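Local coordinates for protein putative xanthine dehydrogenase YAGS fad-binding subunit (Escherichia coli, PDB 5G5G) that probably oxidises aldehydes as the molybdenum-bearing subunit of a periplasmic three-subunit oxidase, binding a pterin cytosine dinucleotide and a dioxothiomolybdenum centre, at residues Glu324-Gly329 / Ser397-Ile402; Leu248-Leu253 / Pro276-His281; Arg20-Ile25 / Leu476-Ala481; Val714-Tyr717 / Asp722-Leu725; Ala197-Asn202 / Leu257-Val262. One frame throughout, in Å; residues are numbered along the deposited sequence.

Contact 1 of 5, residues Glu324-Gly329 / Ser397-Ile402; sequences ELLYAG and SRRQLI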
# COMPACT_ATOMS: atom_id res chain seq x y z
N GLU C 324 -15.49 13.62 -22.35
CA GLU C 324 -15.91 14.85 -22.95
C GLU C 324 -14.82 15.48 -23.79
O GLU C 324 -15.12 16.37 -24.60
CB GLU C 324 -16.37 15.89 -21.90
CG GLU C 324 -17.56 15.32 -21.09
CD GLU C 324 -17.95 16.09 -19.83
OE1 GLU C 324 -17.29 17.11 -19.48
OE2 GLU C 324 -18.91 15.62 -19.16
N LEU C 325 -13.58 15.07 -23.60
CA LEU C 325 -12.41 15.77 -24.20
C LEU C 325 -11.44 14.88 -24.95
O LEU C 325 -10.66 15.37 -25.79
CB LEU C 325 -11.61 16.48 -23.07
CG LEU C 325 -12.31 17.68 -22.49
CD1 LEU C 325 -11.62 18.16 -21.20
CD2 LEU C 325 -12.42 18.82 -23.47
N LEU C 326 -11.41 13.59 -24.65
CA LEU C 326 -10.33 12.78 -25.16
C LEU C 326 -10.46 12.46 -26.65
O LEU C 326 -9.49 12.61 -27.35
CB LEU C 326 -10.15 11.50 -24.33
CG LEU C 326 -8.89 10.63 -24.60
CD1 LEU C 326 -7.60 11.44 -24.60
CD2 LEU C 326 -8.77 9.53 -23.54
N TYR C 327 -11.64 12.05 -27.14
CA TYR C 327 -11.74 11.64 -28.53
C TYR C 327 -12.74 12.51 -29.28
O TYR C 327 -13.64 13.06 -28.69
CB TYR C 327 -12.12 10.17 -28.66
CG TYR C 327 -11.13 9.28 -27.97
CD1 TYR C 327 -9.88 9.14 -28.48
CD2 TYR C 327 -11.47 8.60 -26.81
CE1 TYR C 327 -8.92 8.33 -27.85
CE2 TYR C 327 -10.53 7.74 -26.18
CZ TYR C 327 -9.27 7.62 -26.71
OH TYR C 327 -8.30 6.84 -26.11
N ALA C 328 -12.49 12.68 -30.59
CA ALA C 328 -13.42 13.36 -31.45
C ALA C 328 -14.75 12.59 -31.51
O ALA C 328 -14.82 11.38 -31.18
CB ALA C 328 -12.85 13.52 -32.85
N GLY C 329 -15.78 13.33 -31.90
CA GLY C 329 -17.14 12.79 -32.11
C GLY C 329 -18.14 13.91 -32.00
O GLY C 329 -18.17 14.58 -30.97
N SER C 397 -4.29 23.82 -25.21
CA SER C 397 -3.09 24.70 -25.15
C SER C 397 -1.98 24.08 -25.95
O SER C 397 -1.24 24.76 -26.71
CB SER C 397 -2.66 24.96 -23.70
OG SER C 397 -2.47 23.75 -23.03
N ARG C 398 -1.86 22.80 -25.75
CA ARG C 398 -1.16 21.91 -26.63
C ARG C 398 -1.45 20.46 -26.32
O ARG C 398 -1.71 20.07 -25.18
CB ARG C 398 0.32 22.12 -26.65
CG ARG C 398 1.10 21.84 -25.43
CD ARG C 398 2.56 22.23 -25.70
NE ARG C 398 3.16 21.41 -26.79
CZ ARG C 398 4.44 21.44 -27.19
NH1 ARG C 398 5.33 22.20 -26.57
NH2 ARG C 398 4.85 20.63 -28.18
N ARG C 399 -1.40 19.66 -27.36
CA ARG C 399 -1.86 18.29 -27.20
C ARG C 399 -1.06 17.42 -28.12
O ARG C 399 -1.18 17.55 -29.33
CB ARG C 399 -3.36 18.18 -27.52
CG ARG C 399 -3.83 16.74 -27.61
CD ARG C 399 -5.34 16.67 -27.69
NE ARG C 399 -5.76 15.36 -28.16
CZ ARG C 399 -6.89 14.74 -27.83
NH1 ARG C 399 -7.72 15.27 -26.95
NH2 ARG C 399 -7.17 13.56 -28.39
N GLN C 400 -0.32 16.50 -27.49
CA GLN C 400 0.58 15.60 -28.16
C GLN C 400 0.25 14.13 -27.88
O GLN C 400 1.18 13.30 -27.79
CB GLN C 400 2.02 15.85 -27.67
CG GLN C 400 2.45 17.24 -27.93
CD GLN C 400 3.95 17.36 -27.93
OE1 GLN C 400 4.56 17.40 -29.00
NE2 GLN C 400 4.56 17.42 -26.74
N LEU C 401 -1.04 13.80 -27.76
CA LEU C 401 -1.40 12.43 -27.55
C LEU C 401 -0.91 11.54 -28.69
O LEU C 401 -0.37 10.45 -28.44
CB LEU C 401 -2.90 12.26 -27.38
CG LEU C 401 -3.37 10.81 -27.23
CD1 LEU C 401 -2.84 10.17 -25.94
CD2 LEU C 401 -4.89 10.76 -27.24
N ILE C 402 -1.13 11.99 -29.93
CA ILE C 402 -0.66 11.25 -31.11
C ILE C 402 0.80 10.88 -30.96
O ILE C 402 1.22 9.70 -31.11
CB ILE C 402 -0.90 12.05 -32.39
CG1 ILE C 402 -2.42 12.20 -32.68
CG2 ILE C 402 -0.18 11.43 -33.56
CD1 ILE C 402 -2.77 13.03 -33.92
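Arg399 reaches the carbonyls of Leu325 and Leu326 because its chain is stretched out: CG stands anti to the backbone N (chi1 170°), and from CG to NE there is no bend, which carries the guanidinium across to the loop 324-329. Leu326 and Leu401 each likewise swing CG away from the backbone N, and their branches cross at about a right angle, Leu326 CD1 resting 3.8 Å from Leu401 CD2 beside the polar group.

The guanidinium offers its edge to two successive peptide oxygens. NH2 gives the straighter bond, 2.7 Å to Leu326 O, almost in line with that C=O bond and within the guanidinium plane. NH1 donates to Leu325 O at 3.2 Å in a more bent bond (137° at the hydrogen), approaching somewhat out of the plane of that carbonyl, and it adds a weak bond to Leu326 O, also 3.2 Å. Leu326 O is therefore held by both terminal nitrogens, in a fork that fixes the rotation of the planar group.

The loop leads into strand 331-340, while Arg399 lies just ahead of helix 401-412, which has Gln400 as its N-cap residue. Phe586 of strand 584-596 touches both Arg399 and Leu401, and Phe439 of strand 429-441 packs on Leu325 and Leu326. On the remaining nitrogen, NE, Arg399 forms a salt bridge with Asp384.

A buried arginine thus gives terminal N-H groups to uncharged carbonyls and finds a counter-charge at NE, an arrangement likely to stabilise the positive charge while tying a loop without regular structure to the helix start.

Contact 2 of 5, residues Leu248-Leu253 / Pro276-His281; sequences LRSDAL and PNNTTH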
# COMPACT_ATOMS: atom_id res chain seq x y z
N LEU C 248 -8.62 17.10 6.62
CA LEU C 248 -8.64 16.77 8.06
C LEU C 248 -9.27 15.39 8.34
O LEU C 248 -10.41 15.11 7.88
CB LEU C 248 -9.46 17.83 8.78
CG LEU C 248 -9.28 17.88 10.30
CD1 LEU C 248 -7.91 18.46 10.58
CD2 LEU C 248 -10.38 18.75 10.85
N ARG C 249 -8.56 14.56 9.12
CA ARG C 249 -9.07 13.26 9.53
C ARG C 249 -9.14 13.17 11.10
O ARG C 249 -8.75 14.11 11.80
CB ARG C 249 -8.19 12.16 8.97
CG ARG C 249 -8.08 12.18 7.44
CD ARG C 249 -8.82 11.01 6.75
NE ARG C 249 -10.23 11.08 7.00
CZ ARG C 249 -11.11 11.80 6.30
NH1 ARG C 249 -10.73 12.53 5.26
NH2 ARG C 249 -12.38 11.79 6.65
N SER C 250 -9.65 12.04 11.59
CA SER C 250 -9.99 11.88 13.00
C SER C 250 -8.76 12.02 13.91
O SER C 250 -8.88 12.44 15.07
CB SER C 250 -10.67 10.53 13.21
OG SER C 250 -9.84 9.45 12.81
N ASP C 251 -7.58 11.62 13.41
CA ASP C 251 -6.34 11.74 14.24
C ASP C 251 -6.06 13.19 14.72
O ASP C 251 -5.64 13.43 15.85
CB ASP C 251 -5.11 11.22 13.49
CG ASP C 251 -4.86 11.97 12.18
OD1 ASP C 251 -5.81 12.06 11.36
OD2 ASP C 251 -3.72 12.49 11.99
N ALA C 252 -6.18 14.13 13.79
CA ALA C 252 -5.91 15.54 14.02
C ALA C 252 -6.93 16.14 15.01
O ALA C 252 -6.57 16.83 15.97
CB ALA C 252 -5.95 16.25 12.69
N LEU C 253 -8.21 15.94 14.72
CA LEU C 253 -9.24 16.41 15.60
C LEU C 253 -9.07 15.84 17.00
O LEU C 253 -9.07 16.59 17.99
CB LEU C 253 -10.63 16.07 15.08
CG LEU C 253 -11.74 16.53 16.03
CD1 LEU C 253 -11.71 18.02 16.28
CD2 LEU C 253 -13.10 16.14 15.50
N PRO C 276 -8.80 1.65 6.55
CA PRO C 276 -9.64 1.54 5.34
C PRO C 276 -11.13 1.90 5.51
O PRO C 276 -11.73 2.46 4.57
CB PRO C 276 -9.41 0.09 4.90
CG PRO C 276 -8.05 -0.21 5.39
CD PRO C 276 -7.98 0.46 6.75
N ASN C 277 -11.73 1.60 6.69
CA ASN C 277 -13.09 2.02 7.00
C ASN C 277 -13.20 3.37 7.71
O ASN C 277 -14.19 4.06 7.51
CB ASN C 277 -13.89 0.94 7.79
CG ASN C 277 -14.17 -0.28 6.98
OD1 ASN C 277 -15.12 -0.32 6.17
ND2 ASN C 277 -13.36 -1.28 7.14
N ASN C 278 -12.20 3.76 8.54
CA ASN C 278 -12.30 5.05 9.24
C ASN C 278 -12.16 6.24 8.30
O ASN C 278 -12.83 7.26 8.50
CB ASN C 278 -11.25 5.19 10.36
CG ASN C 278 -11.32 6.54 11.02
OD1 ASN C 278 -10.54 7.44 10.70
ND2 ASN C 278 -12.32 6.71 11.91
N THR C 279 -11.28 6.11 7.31
CA THR C 279 -10.88 7.25 6.49
C THR C 279 -11.70 7.23 5.20
O THR C 279 -12.87 6.92 5.25
CB THR C 279 -9.38 7.32 6.23
OG1 THR C 279 -8.87 6.23 5.45
CG2 THR C 279 -8.62 7.31 7.57
N THR C 280 -11.11 7.59 4.07
CA THR C 280 -11.85 7.63 2.82
C THR C 280 -11.34 6.53 1.87
O THR C 280 -10.28 5.94 2.10
CB THR C 280 -11.70 8.98 2.13
OG1 THR C 280 -10.36 9.20 1.71
CG2 THR C 280 -12.12 10.10 3.07
N HIS C 281 -12.12 6.33 0.83
CA HIS C 281 -11.80 5.40 -0.21
C HIS C 281 -12.23 5.92 -1.60
O HIS C 281 -13.13 6.69 -1.66
CB HIS C 281 -12.59 4.08 -0.01
CG HIS C 281 -14.08 4.26 0.02
ND1 HIS C 281 -14.88 4.04 -1.07
CD2 HIS C 281 -14.90 4.69 1.01
CE1 HIS C 281 -16.13 4.33 -0.76
NE2 HIS C 281 -16.17 4.72 0.49
O HOH W 1 -13.24 9.94 8.65
O HOH W 2 -10.80 10.02 9.83
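Arg249 turns one face of its guanidinium to the methyl of Thr280, whose CG2 lies nearest NH1, at 3.6 Å, offset toward the rim. The two side chains cross at about a right angle, as do Arg249 and Thr279, where Arg249 CD sits 3.8 Å from Thr279 CB. Bends at chi2 (-109°) and chi3 turn the arginine so that its carbons meet Thr279 and its guanidinium face meets Thr280. Thr279 directs its hydroxyl elsewhere, to Ile275 O.

The polar rim of the guanidinium works through water. NH2 donates to a water lying in the guanidinium plane, which passes a hydrogen to Asn278 O at 2.7 Å. NE donates to a second water, which also accepts from Ser250 N and donates to Asn278 OD1. That amide oxygen takes a further bond from Ser250 OG at 3.0 Å, tilted 26° from the carbonyl plane, though Ser250 was modelled in two conformers, so this bond is less certain. Asn278 ND2 binds His109 O.

An alanine at Arg249 is likely to leave both waters short of a donor and to uncover the methyl groups of Thr279 and Thr280.

Arg249 is the N-cap residue of helix 250-262, and the side chain of Thr280 lies about 9 Å from the bound dioxothiomolybdenum ion. With no direct guanidinium bond to segment 276-281, the buried charge is coupled to Asn278 through ordered water, its carbon chain supplying the dry part.

Contact 3 of 5, residues Arg20-Ile25 / Leu476-Ala481; sequences RPHDRI and LAQTAA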
# COMPACT_ATOMS: atom_id res chain seq x y z
N ARG C 20 16.86 19.34 -14.85
CA ARG C 20 18.01 18.46 -14.69
C ARG C 20 17.68 17.44 -13.62
O ARG C 20 16.94 17.74 -12.68
CB ARG C 20 19.22 19.26 -14.41
CG ARG C 20 19.60 19.98 -15.73
CD ARG C 20 20.88 20.61 -15.74
NE ARG C 20 21.05 21.51 -16.90
CZ ARG C 20 21.85 21.28 -17.93
NH1 ARG C 20 22.53 20.14 -18.00
NH2 ARG C 20 22.01 22.20 -18.88
N PRO C 21 18.17 16.22 -13.77
CA PRO C 21 17.77 15.12 -12.87
C PRO C 21 18.56 15.10 -11.56
O PRO C 21 19.24 14.11 -11.17
CB PRO C 21 18.06 13.87 -13.73
CG PRO C 21 19.21 14.31 -14.58
CD PRO C 21 18.93 15.73 -14.91
N HIS C 22 18.41 16.16 -10.81
CA HIS C 22 19.11 16.26 -9.53
C HIS C 22 18.61 15.26 -8.47
O HIS C 22 17.41 14.96 -8.42
CB HIS C 22 18.94 17.68 -9.02
CG HIS C 22 19.90 18.62 -9.67
ND1 HIS C 22 21.25 18.60 -9.38
CD2 HIS C 22 19.72 19.59 -10.60
CE1 HIS C 22 21.86 19.54 -10.09
NE2 HIS C 22 20.96 20.14 -10.85
N ASP C 23 19.53 14.79 -7.64
CA ASP C 23 19.16 13.99 -6.47
C ASP C 23 18.20 14.77 -5.58
O ASP C 23 18.35 15.99 -5.41
CB ASP C 23 20.38 13.67 -5.62
CG ASP C 23 21.40 12.78 -6.28
OD1 ASP C 23 21.16 12.23 -7.35
OD2 ASP C 23 22.54 12.71 -5.71
N ARG C 24 17.26 14.10 -4.93
CA ARG C 24 16.41 14.73 -3.95
C ARG C 24 17.18 15.31 -2.80
O ARG C 24 18.07 14.65 -2.21
CB ARG C 24 15.51 13.69 -3.31
CG ARG C 24 14.41 13.39 -4.13
CD ARG C 24 13.57 12.33 -3.43
NE ARG C 24 12.92 11.64 -4.52
CZ ARG C 24 11.64 11.68 -4.83
NH1 ARG C 24 10.79 12.40 -4.15
NH2 ARG C 24 11.23 11.03 -5.89
N ILE C 25 16.86 16.56 -2.45
CA ILE C 25 17.60 17.26 -1.40
C ILE C 25 17.20 16.76 -0.00
O ILE C 25 17.98 16.95 0.94
CB ILE C 25 17.54 18.80 -1.49
CG1 ILE C 25 16.15 19.33 -1.29
CG2 ILE C 25 18.06 19.22 -2.88
CD1 ILE C 25 16.12 20.83 -1.04
N LEU C 476 11.55 23.03 -5.92
CA LEU C 476 11.54 24.41 -5.42
C LEU C 476 12.97 24.92 -5.26
O LEU C 476 13.25 26.07 -5.63
CB LEU C 476 10.77 24.51 -4.10
CG LEU C 476 9.26 24.23 -4.28
CD1 LEU C 476 8.57 23.91 -2.96
CD2 LEU C 476 8.54 25.42 -4.89
N ALA C 477 13.90 24.07 -4.78
CA ALA C 477 15.32 24.46 -4.74
C ALA C 477 15.88 24.75 -6.14
O ALA C 477 16.56 25.76 -6.39
CB ALA C 477 16.14 23.39 -4.03
N GLN C 478 15.53 23.90 -7.09
CA GLN C 478 16.00 24.08 -8.46
C GLN C 478 15.52 25.40 -9.07
O GLN C 478 16.30 26.10 -9.80
CB GLN C 478 15.59 22.93 -9.34
CG GLN C 478 16.26 21.59 -8.98
CD GLN C 478 15.63 20.41 -9.74
OE1 GLN C 478 14.84 19.62 -9.20
NE2 GLN C 478 15.96 20.29 -11.02
N THR C 479 14.26 25.74 -8.78
CA THR C 479 13.65 26.98 -9.26
C THR C 479 14.33 28.22 -8.73
O THR C 479 14.78 29.10 -9.49
CB THR C 479 12.14 27.02 -8.96
OG1 THR C 479 11.49 25.87 -9.55
CG2 THR C 479 11.51 28.31 -9.50
N ALA C 480 14.53 28.26 -7.42
CA ALA C 480 15.25 29.37 -6.84
C ALA C 480 16.71 29.48 -7.32
O ALA C 480 17.19 30.57 -7.62
CB ALA C 480 15.17 29.31 -5.34
N ALA C 481 17.40 28.34 -7.39
CA ALA C 481 18.76 28.33 -7.87
C ALA C 481 18.84 28.91 -9.30
O ALA C 481 19.75 29.68 -9.63
CB ALA C 481 19.31 26.91 -7.82
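Arg20 and His22 meet Gln478 where an N-terminal loop lies against helix 472-484, a partly buried contact of mixed polar and apolar character that joins parts of the chain some 450 residues apart.

Gln478 carries the polar half. An extended chain beyond CG (chi2 170°) carries the amide from the helix to the loop, and NE2 reaches Arg20 O at 3.2 Å, a weak bond with 124° at the hydrogen. The same nitrogen finds its stronger partner just upstream, at Val17 O, while OE1 accepts from Asn618 ND2, fixing the amide. Arg20 O also receives a weak bond from His22 N, 2.9 Å away, across an inverse gamma turn centred on Pro21. Just after that turn the imidazole of His22 lies beside the amide: NE2 of Gln478 comes up near the plane of the ring, at its CD2 edge, 3.8 Å off, with ring and amide planes 71° apart. One residue earlier on the helix, the contact becomes apolar, Ile25 CD1 lying 3.9 Å from Ala477 CB.

The side chain of Gln478 is about 7 Å from the bound pterin cytosine dinucleotide. Arg24 pairs through NE with an acidic side chain of a neighbouring subunit. Behind Ala477 the helix rests on strand 491-494 through Val491 and Val493, and helix 511-534 packs against Leu476, while Pro21 and Arg24 touch helix 619-638.

Contact 4 of 5, residues Val714-Tyr717 / Asp722-Leu725; sequences VRDY and DKLL. With GOL (glycerol), chain B.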
# COMPACT_ATOMS: atom_id res chain seq x y z
N VAL C 714 -12.46 -8.96 -19.62
CA VAL C 714 -12.98 -8.90 -18.27
C VAL C 714 -13.28 -7.42 -18.00
O VAL C 714 -12.37 -6.56 -18.05
CB VAL C 714 -11.95 -9.42 -17.25
CG1 VAL C 714 -12.49 -9.29 -15.82
CG2 VAL C 714 -11.57 -10.86 -17.60
N ARG C 715 -14.53 -7.14 -17.67
CA ARG C 715 -14.95 -5.73 -17.55
C ARG C 715 -15.23 -5.30 -16.11
O ARG C 715 -15.61 -4.17 -15.88
CB ARG C 715 -16.18 -5.51 -18.45
CG ARG C 715 -15.98 -5.91 -19.89
CD ARG C 715 -17.14 -5.48 -20.75
NE ARG C 715 -16.90 -5.86 -22.12
CZ ARG C 715 -17.11 -7.07 -22.62
NH1 ARG C 715 -17.67 -8.03 -21.89
NH2 ARG C 715 -16.84 -7.29 -23.90
N ASP C 716 -15.07 -6.22 -15.17
CA ASP C 716 -15.19 -5.96 -13.74
C ASP C 716 -13.80 -6.13 -13.11
O ASP C 716 -13.26 -7.23 -13.02
CB ASP C 716 -16.26 -6.83 -13.05
CG ASP C 716 -15.98 -8.31 -13.14
OD1 ASP C 716 -15.84 -8.79 -14.28
OD2 ASP C 716 -15.90 -8.99 -12.08
N TYR C 717 -13.20 -5.02 -12.74
CA TYR C 717 -11.85 -5.05 -12.15
C TYR C 717 -11.93 -5.45 -10.67
O TYR C 717 -12.98 -5.26 -10.05
CB TYR C 717 -11.26 -3.68 -12.22
CG TYR C 717 -10.81 -3.19 -13.56
CD1 TYR C 717 -11.69 -2.46 -14.40
CD2 TYR C 717 -9.52 -3.35 -13.95
CE1 TYR C 717 -11.24 -1.94 -15.64
CE2 TYR C 717 -9.04 -2.80 -15.13
CZ TYR C 717 -9.90 -2.09 -15.97
OH TYR C 717 -9.36 -1.55 -17.10
N ASP C 722 -9.61 -16.04 -11.21
CA ASP C 722 -10.94 -16.64 -11.18
C ASP C 722 -11.87 -16.06 -12.23
O ASP C 722 -12.85 -16.71 -12.57
CB ASP C 722 -11.55 -16.56 -9.79
CG ASP C 722 -11.48 -15.18 -9.21
OD1 ASP C 722 -10.44 -14.47 -9.29
OD2 ASP C 722 -12.50 -14.79 -8.62
N LYS C 723 -11.54 -14.92 -12.81
CA LYS C 723 -12.31 -14.34 -13.91
C LYS C 723 -11.86 -14.85 -15.29
O LYS C 723 -12.51 -14.58 -16.33
CB LYS C 723 -12.22 -12.82 -13.82
CG LYS C 723 -12.85 -12.31 -12.55
CD LYS C 723 -12.75 -10.80 -12.39
CE LYS C 723 -13.37 -10.46 -11.04
NZ LYS C 723 -13.32 -9.05 -10.64
N LEU C 724 -10.76 -15.60 -15.30
CA LEU C 724 -10.17 -16.12 -16.54
C LEU C 724 -10.22 -17.62 -16.66
O LEU C 724 -10.32 -18.17 -17.79
CB LEU C 724 -8.68 -15.71 -16.59
CG LEU C 724 -8.31 -14.23 -16.49
CD1 LEU C 724 -6.79 -14.01 -16.54
CD2 LEU C 724 -8.95 -13.46 -17.63
N LEU C 725 -10.16 -18.30 -15.52
CA LEU C 725 -9.80 -19.73 -15.47
C LEU C 725 -10.61 -20.63 -16.42
O LEU C 725 -10.06 -21.46 -17.16
CB LEU C 725 -9.96 -20.20 -14.01
CG LEU C 725 -9.25 -21.45 -13.55
CD1 LEU C 725 -7.75 -21.34 -13.74
CD2 LEU C 725 -9.55 -21.63 -12.07
C1 GOL B . -14.93 -7.10 -8.49
O1 GOL B . -14.17 -8.30 -8.20
C2 GOL B . -16.46 -7.25 -8.48
O2 GOL B . -16.88 -8.35 -9.32
C3 GOL B . -17.01 -7.36 -7.05
O3 GOL B . -16.30 -8.34 -6.28
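Val714 and Lys723 bring their CA atoms to 7.0 Å of each other as the chain doubles back after helix 698-710, joining two segments without regular structure by side chains rather than by backbone pairing.

Lys723 does most of the work. With every torsion beyond CB close to 180°, its chain runs straight out to meet Asp716, coming from the opposite direction. NZ donates to Asp716 O at 3.0 Å from well above the carbonyl plane, 53° out of it, so no lone pair is addressed squarely. The salt bridge to Asp716 OD2 is also 3.0 Å long; as a hydrogen bond it is weak, and Asp716 was deposited in two conformers, so this bond is the less certain of the two. NZ further donates to Pro718 O and, at 2.7 Å, to O1 of a glycerol probably left by crystallisation. Glycerol O2 in turn donates to Asp716 OD2 at 3.0 Å, with the same caution, and the molecule is hydrogen-bonded to Glu641 as well.

Away from the charges the contact is apolar. Val714 CG1 lies 3.8 Å from Lys723 CD, the two side chains crossing at about a right angle, and Val714 CG2 touches Leu724 CD2 at 3.7 Å.

A methionine in place of Lys723 would probably leave the Asp716 carboxylate without this counter-charge and the Asp716 and Pro718 carbonyls without the ammonium donor.

Leu724 reaches Val706 of helix 698-710, on which Tyr717 also packs, and the backbones of Arg715 and Tyr717 bond to Thr181 in strand 174-182.

Contact 5 of 5, residues Ala197-Asn202 / Leu257-Val262; sequences AVWDGN and LAARAV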
# COMPACT_ATOMS: atom_id res chain seq x y z
N ALA C 197 -0.68 17.09 19.16
CA ALA C 197 -1.15 18.44 19.52
C ALA C 197 -0.52 18.92 20.78
O ALA C 197 -0.40 18.16 21.73
CB ALA C 197 -2.64 18.46 19.66
N VAL C 198 -0.18 20.20 20.82
CA VAL C 198 0.25 20.93 22.03
C VAL C 198 -0.53 22.23 22.05
O VAL C 198 -0.53 23.01 21.04
CB VAL C 198 1.77 21.31 22.01
CG1 VAL C 198 2.22 22.18 23.18
CG2 VAL C 198 2.65 20.10 21.93
N TRP C 199 -1.17 22.50 23.18
CA TRP C 199 -1.76 23.83 23.44
C TRP C 199 -0.88 24.66 24.37
O TRP C 199 -0.33 24.13 25.33
CB TRP C 199 -3.14 23.74 24.05
CG TRP C 199 -4.19 23.11 23.20
CD1 TRP C 199 -4.36 21.77 23.00
CD2 TRP C 199 -5.19 23.76 22.42
NE1 TRP C 199 -5.41 21.55 22.13
CE2 TRP C 199 -5.96 22.76 21.80
CE3 TRP C 199 -5.56 25.11 22.23
CZ2 TRP C 199 -7.02 23.06 20.97
CZ3 TRP C 199 -6.61 25.39 21.39
CH2 TRP C 199 -7.33 24.38 20.78
N ASP C 200 -0.79 25.96 24.06
CA ASP C 200 -0.18 26.92 24.96
C ASP C 200 -1.25 27.98 25.14
O ASP C 200 -1.50 28.80 24.24
CB ASP C 200 1.11 27.47 24.39
CG ASP C 200 1.79 28.49 25.34
OD1 ASP C 200 1.48 28.54 26.57
OD2 ASP C 200 2.68 29.22 24.86
N GLY C 201 -1.95 27.90 26.26
CA GLY C 201 -3.17 28.65 26.43
C GLY C 201 -4.12 28.35 25.29
O GLY C 201 -4.39 27.17 24.98
N ASN C 202 -4.61 29.38 24.61
CA ASN C 202 -5.54 29.16 23.51
C ASN C 202 -4.86 28.98 22.12
O ASN C 202 -5.55 29.01 21.12
CB ASN C 202 -6.62 30.24 23.49
CG ASN C 202 -7.48 30.25 24.76
OD1 ASN C 202 -7.55 29.26 25.53
ND2 ASN C 202 -8.13 31.39 25.01
N LEU C 257 -8.43 17.83 20.54
CA LEU C 257 -9.37 17.76 21.66
C LEU C 257 -8.75 17.19 22.93
O LEU C 257 -8.95 17.71 24.03
CB LEU C 257 -10.58 16.91 21.29
CG LEU C 257 -11.45 17.57 20.22
CD1 LEU C 257 -12.52 16.57 19.81
CD2 LEU C 257 -12.08 18.83 20.76
N ALA C 258 -8.02 16.10 22.76
CA ALA C 258 -7.39 15.43 23.89
C ALA C 258 -6.38 16.29 24.62
O ALA C 258 -6.37 16.35 25.87
CB ALA C 258 -6.75 14.11 23.44
N ALA C 259 -5.52 16.96 23.87
CA ALA C 259 -4.45 17.73 24.48
C ALA C 259 -5.02 18.92 25.24
O ALA C 259 -4.50 19.30 26.25
CB ALA C 259 -3.47 18.21 23.39
N ARG C 260 -6.13 19.46 24.78
CA ARG C 260 -6.76 20.55 25.49
C ARG C 260 -7.41 20.05 26.82
O ARG C 260 -7.25 20.65 27.90
CB ARG C 260 -7.78 21.25 24.59
CG ARG C 260 -8.38 22.45 25.29
CD ARG C 260 -9.19 23.29 24.35
NE ARG C 260 -10.29 22.53 23.80
CZ ARG C 260 -11.18 23.00 22.91
NH1 ARG C 260 -11.16 24.30 22.48
NH2 ARG C 260 -12.12 22.17 22.50
N ALA C 261 -8.09 18.91 26.75
CA ALA C 261 -8.69 18.30 27.96
C ALA C 261 -7.68 17.91 29.05
O ALA C 261 -7.93 18.14 30.22
CB ALA C 261 -9.51 17.10 27.58
N VAL C 262 -6.57 17.26 28.70
CA VAL C 262 -5.60 16.80 29.70
C VAL C 262 -4.49 17.79 29.99
O VAL C 262 -3.68 17.51 30.88
CB VAL C 262 -5.01 15.40 29.41
CG1 VAL C 262 -6.14 14.39 29.32
CG2 VAL C 262 -4.13 15.37 28.14
O HOH W 3 -1.42 20.62 25.38
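Trp199 and Ala197 pack on Ala259 and Arg260 where helix 250-262 lies across one face of a seven-stranded mixed sheet, an alpha/beta layer in which the helix leads directly into strand 266-269, the antiparallel neighbour of strand 194-200. The short strand and helix axes approach to 7.4 Å with 44° between their directions.

Apolar contacts come first. Ala197 CB and Ala259 CB stand 3.8 Å apart, two small side chains that let the helix settle close to the strand. The same methyl of Ala259 sits at the edge of the indole, in its plane, 3.7 Å from Trp199 CD1.

A CH-pi contact follows one residue along the helix. With chi1 at -64°, CG of Trp199 lies anti to its own carbonyl carbon, and the indole is laid against the helix so that one face receives Arg260 CB. That carbon is 3.7 Å from the centroid of the five-membered ring, 24° off its normal and displaced toward the NE1 side. Arg260 CD continues over the six-membered ring, 4.0 Å from CZ2, so the aliphatic part of the arginine lies over that one face, while NH1 of the guanidinium comes nearest the indole at CH2. Leu204 and Leu224 also touch the tryptophan.

Polar links are few. NE1 of Trp199 donates to Ala256 O, one turn before Arg260, which pins the ring's rotation. Between the backbones a single water accepts from Trp199 N at 2.9 Å and returns a weak bond to Ala259 O, 3.5 Å away.

Contacts 1 and 2 are buried throughout, whereas contacts 3 and 5 reach partly exposed surface; contact 4 combines a buried apolar base with a charged, glycerol-bound rim. Helix 250-262 serves two of them: contact 2 holds its beginning, contact 5 its far half against a sheet, their centres 20 Å apart. Arginines recur with different chemistry, giving direct bonds to carbonyls in contact 1, acting through water in contact 2 and offering aliphatic carbon to an indole in contact 5. Contacts 3 and 4, on opposite sides of the chain's centre, differ in span: one joins distant sequence, the other closes a short loop near the C-terminus.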